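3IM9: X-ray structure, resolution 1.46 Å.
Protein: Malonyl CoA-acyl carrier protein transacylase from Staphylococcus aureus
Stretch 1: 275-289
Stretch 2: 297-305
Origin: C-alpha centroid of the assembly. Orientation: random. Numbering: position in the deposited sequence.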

# COMPACT_ATOMS: atom_id res chain seq x y z
N VAL A 275 2.79 19.81 0.48
CA VAL A 275 3.82 18.82 0.19
C VAL A 275 4.36 18.96 -1.17
O VAL A 275 3.63 18.85 -2.16
CB VAL A 275 3.27 17.38 0.43
CG1 VAL A 275 4.41 16.38 0.16
CG2 VAL A 275 2.83 17.24 1.85
N ASP A 276 5.67 19.18 -1.24
CA ASP A 276 6.35 19.25 -2.53
C ASP A 276 7.53 18.28 -2.65
O ASP A 276 8.31 18.36 -3.55
CB ASP A 276 6.79 20.68 -2.89
CG ASP A 276 7.66 21.25 -1.88
OD1 ASP A 276 7.93 22.48 -1.98
OD2 ASP A 276 8.09 20.57 -0.95
N HIS A 277 7.61 17.39 -1.68
CA HIS A 277 8.68 16.38 -1.72
C HIS A 277 8.07 15.10 -1.08
O HIS A 277 7.56 15.09 0.02
CB HIS A 277 9.86 16.85 -0.84
CG HIS A 277 11.09 15.95 -0.94
ND1 HIS A 277 12.19 16.07 -0.09
CD2 HIS A 277 11.40 14.93 -1.79
CE1 HIS A 277 13.09 15.16 -0.42
NE2 HIS A 277 12.63 14.45 -1.44
N PHE A 278 8.08 14.04 -1.90
CA PHE A 278 7.62 12.74 -1.42
C PHE A 278 8.86 11.83 -1.40
O PHE A 278 9.55 11.69 -2.42
CB PHE A 278 6.60 12.16 -2.42
CG PHE A 278 5.28 12.91 -2.43
CD1 PHE A 278 5.10 14.01 -3.33
CD2 PHE A 278 4.28 12.51 -1.60
CE1 PHE A 278 3.87 14.70 -3.34
CE2 PHE A 278 3.00 13.18 -1.60
CZ PHE A 278 2.84 14.28 -2.48
N ILE A 279 9.01 11.11 -0.33
CA ILE A 279 10.12 10.17 -0.13
C ILE A 279 9.46 8.80 0.01
O ILE A 279 8.83 8.48 1.02
CB ILE A 279 10.87 10.49 1.10
CG1 ILE A 279 11.46 11.93 0.97
CG2 ILE A 279 12.09 9.46 1.29
CD1 ILE A 279 12.29 12.37 2.30
N GLU A 280 9.71 7.98 -1.03
CA GLU A 280 9.25 6.54 -1.03
C GLU A 280 10.28 5.66 -0.35
O GLU A 280 11.50 5.79 -0.59
CB GLU A 280 8.99 6.17 -2.46
CG GLU A 280 8.33 4.73 -2.56
CD GLU A 280 7.95 4.39 -3.97
OE1 GLU A 280 8.29 5.09 -4.95
OE2 GLU A 280 7.21 3.36 -4.07
N ILE A 281 9.82 4.80 0.55
CA ILE A 281 10.76 4.00 1.37
C ILE A 281 10.27 2.53 1.29
O ILE A 281 9.18 2.17 1.81
CB ILE A 281 10.74 4.49 2.86
CG1 ILE A 281 11.19 5.97 2.83
CG2 ILE A 281 11.65 3.57 3.73
CD1 ILE A 281 11.04 6.60 4.29
N GLY A 282 11.10 1.68 0.63
CA GLY A 282 10.64 0.30 0.39
C GLY A 282 11.34 -0.14 -0.89
O GLY A 282 12.08 0.58 -1.51
N PRO A 283 11.03 -1.34 -1.33
CA PRO A 283 11.55 -1.85 -2.53
C PRO A 283 10.82 -1.22 -3.72
O PRO A 283 9.63 -0.87 -3.63
CB PRO A 283 11.15 -3.34 -2.50
CG PRO A 283 9.90 -3.47 -1.69
CD PRO A 283 10.08 -2.26 -0.67
N GLY A 284 11.58 -1.02 -4.83
CA GLY A 284 10.97 -0.41 -6.00
C GLY A 284 10.75 1.10 -5.90
O GLY A 284 11.05 1.71 -4.86
N LYS A 285 10.21 1.68 -6.96
CA LYS A 285 9.85 3.09 -6.93
C LYS A 285 8.48 3.24 -7.57
O LYS A 285 8.24 4.19 -8.31
CB LYS A 285 10.88 3.93 -7.68
CG LYS A 285 11.54 3.20 -8.84
CD LYS A 285 12.87 3.84 -9.21
CE LYS A 285 12.78 4.57 -10.54
NZ LYS A 285 14.04 5.31 -10.86
N VAL A 286 7.59 2.30 -7.29
CA VAL A 286 6.30 2.32 -7.96
C VAL A 286 5.48 3.54 -7.58
O VAL A 286 4.85 4.16 -8.45
CB VAL A 286 5.48 1.05 -7.57
CG1 VAL A 286 4.06 1.06 -8.22
CG2 VAL A 286 6.23 -0.22 -7.92
N LEU A 287 5.48 3.93 -6.31
CA LEU A 287 4.59 5.10 -5.94
C LEU A 287 5.20 6.39 -6.57
O LEU A 287 4.43 7.29 -6.92
CB LEU A 287 4.42 5.25 -4.43
CG LEU A 287 3.79 4.03 -3.70
CD1 LEU A 287 3.60 4.45 -2.20
CD2 LEU A 287 2.51 3.60 -4.36
N SER A 288 6.52 6.45 -6.66
CA SER A 288 7.15 7.62 -7.25
C SER A 288 6.69 7.74 -8.68
O SER A 288 6.35 8.84 -9.16
CB SER A 288 8.70 7.54 -7.17
OG SER A 288 9.18 7.42 -5.83
N GLY A 289 6.54 6.58 -9.37
CA GLY A 289 6.03 6.62 -10.76
C GLY A 289 4.61 7.11 -10.85
O GLY A 289 4.26 7.79 -11.78
N ASP A 297 5.68 18.31 -11.01
CA ASP A 297 6.51 19.35 -10.44
C ASP A 297 7.02 19.03 -9.05
O ASP A 297 7.94 19.69 -8.58
CB ASP A 297 5.73 20.67 -10.30
CG ASP A 297 5.34 21.29 -11.64
OD1 ASP A 297 6.08 21.10 -12.62
OD2 ASP A 297 4.29 21.95 -11.67
N VAL A 298 6.40 18.11 -8.32
CA VAL A 298 6.90 17.82 -7.00
C VAL A 298 8.21 16.97 -7.02
O VAL A 298 8.47 16.20 -7.94
CB VAL A 298 5.84 17.07 -6.12
CG1 VAL A 298 4.61 17.99 -5.90
CG2 VAL A 298 5.42 15.65 -6.69
N LYS A 299 9.01 17.09 -5.98
CA LYS A 299 10.26 16.34 -5.93
C LYS A 299 10.03 14.90 -5.42
O LYS A 299 9.23 14.72 -4.52
CB LYS A 299 11.23 17.00 -4.96
CG LYS A 299 12.58 16.28 -4.75
CD LYS A 299 13.46 17.15 -3.85
CE LYS A 299 14.84 16.54 -3.61
NZ LYS A 299 15.56 16.20 -4.89
N LEU A 300 10.72 13.92 -6.03
CA LEU A 300 10.55 12.52 -5.66
C LEU A 300 11.88 11.94 -5.28
O LEU A 300 12.86 12.09 -6.03
CB LEU A 300 9.94 11.75 -6.86
CG LEU A 300 8.54 12.25 -7.27
CD1 LEU A 300 8.11 11.72 -8.67
CD2 LEU A 300 7.49 12.06 -6.15
N THR A 301 11.97 11.36 -4.09
CA THR A 301 13.13 10.62 -3.66
C THR A 301 12.74 9.18 -3.38
O THR A 301 11.69 8.95 -2.78
CB THR A 301 13.69 11.25 -2.36
OG1 THR A 301 14.14 12.60 -2.69
CG2 THR A 301 14.87 10.40 -1.81
N SER A 302 13.59 8.22 -3.81
CA SER A 302 13.31 6.82 -3.49
C SER A 302 14.44 6.27 -2.62
O SER A 302 15.63 6.44 -3.01
CB SER A 302 13.19 5.98 -4.80
OG SER A 302 13.34 4.59 -4.49
N ILE A 303 14.09 5.63 -1.50
CA ILE A 303 15.02 4.93 -0.58
C ILE A 303 14.74 3.45 -0.66
O ILE A 303 13.66 3.01 -0.19
CB ILE A 303 14.92 5.44 0.90
CG1 ILE A 303 15.03 6.96 0.94
CG2 ILE A 303 15.92 4.73 1.82
CD1 ILE A 303 16.31 7.48 0.56
N GLN A 304 15.65 2.72 -1.30
CA GLN A 304 15.45 1.26 -1.56
C GLN A 304 16.54 0.42 -0.87
O GLN A 304 16.28 -0.69 -0.43
CB GLN A 304 15.46 0.96 -3.06
CG GLN A 304 14.35 1.61 -3.83
CD GLN A 304 14.44 1.34 -5.30
OE1 GLN A 304 14.26 2.25 -6.13
NE2 GLN A 304 14.61 0.12 -5.63
N THR A 305 17.76 1.00 -0.79
CA THR A 305 18.90 0.19 -0.36
C THR A 305 19.62 0.80 0.81
O THR A 305 19.41 1.97 1.12
CB THR A 305 19.92 0.18 -1.55
OG1 THR A 305 20.45 1.48 -1.80
CG2 THR A 305 19.27 -0.39 -2.89
O HOH W 1 11.56 3.40 -2.81

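Strands 275-281 and 299-303 run parallel, their axes 17° apart and 4.6 Å at closest approach; the two stretches together bury 810 Å², both sides summed. Six backbone hydrogen bonds set the register, from Lys299 N to Asp276 O (2.8 Å) at one end to Gly282 N to Ile303 O (3.0 Å) at the other. The shortest runs from Ile303 N to Glu280 O (2.7 Å), and N-H...O angles from 157° to 173° make each bond close to linear.

Side chains alternate between two faces. On the face of His277, Ile279 and Ile281, the extended Lys299 chain lays its CD over the imidazole, 3.7 Å from the His277 ring centroid and 13° off the normal, a CH-pi contact that uses the aliphatic part of the lysine. The same ring meets Thr301 at its edge: His277 NE2 and Thr301 OG1 are hydrogen-bonded at 2.7 Å. Farther along, Ile303 fills the space beside two isoleucines, its CG1 3.9 Å from Ile279 CG2 and its CB 4.2 Å from Ile281 CG1.

On the other face, Phe278 presents its ring edge to Val298, with CD1 3.8 Å from Val298 CG2, while its CB packs 3.8 Å from Leu300 CD2. Leu300 also reaches the helix, placing CD1 3.4 Å from Ser288 O. Buried Glu280 ties that helix start to its own strand: OE1 accepts from Ser288 N (2.8 Å) and Ser288 OG (2.6 Å), OE2 from Leu287 N (2.9 Å).

Beyond the strand, Gly282 adopts phi/psi 151/-177, where a CB would jam against the preceding carbonyl; Gly284's phi of 76° also favours glycine. Gln304 leans in here, its CG 3.4 Å from Gly282 O. The hollow nearby holds water 1, within hydrogen-bonding distance of Gly282 O (3.1 Å), Gly284 O (2.7 Å) and Ser302 OG (2.7 Å), bridging the stretches, though it has too few protons for every acceptor in reach.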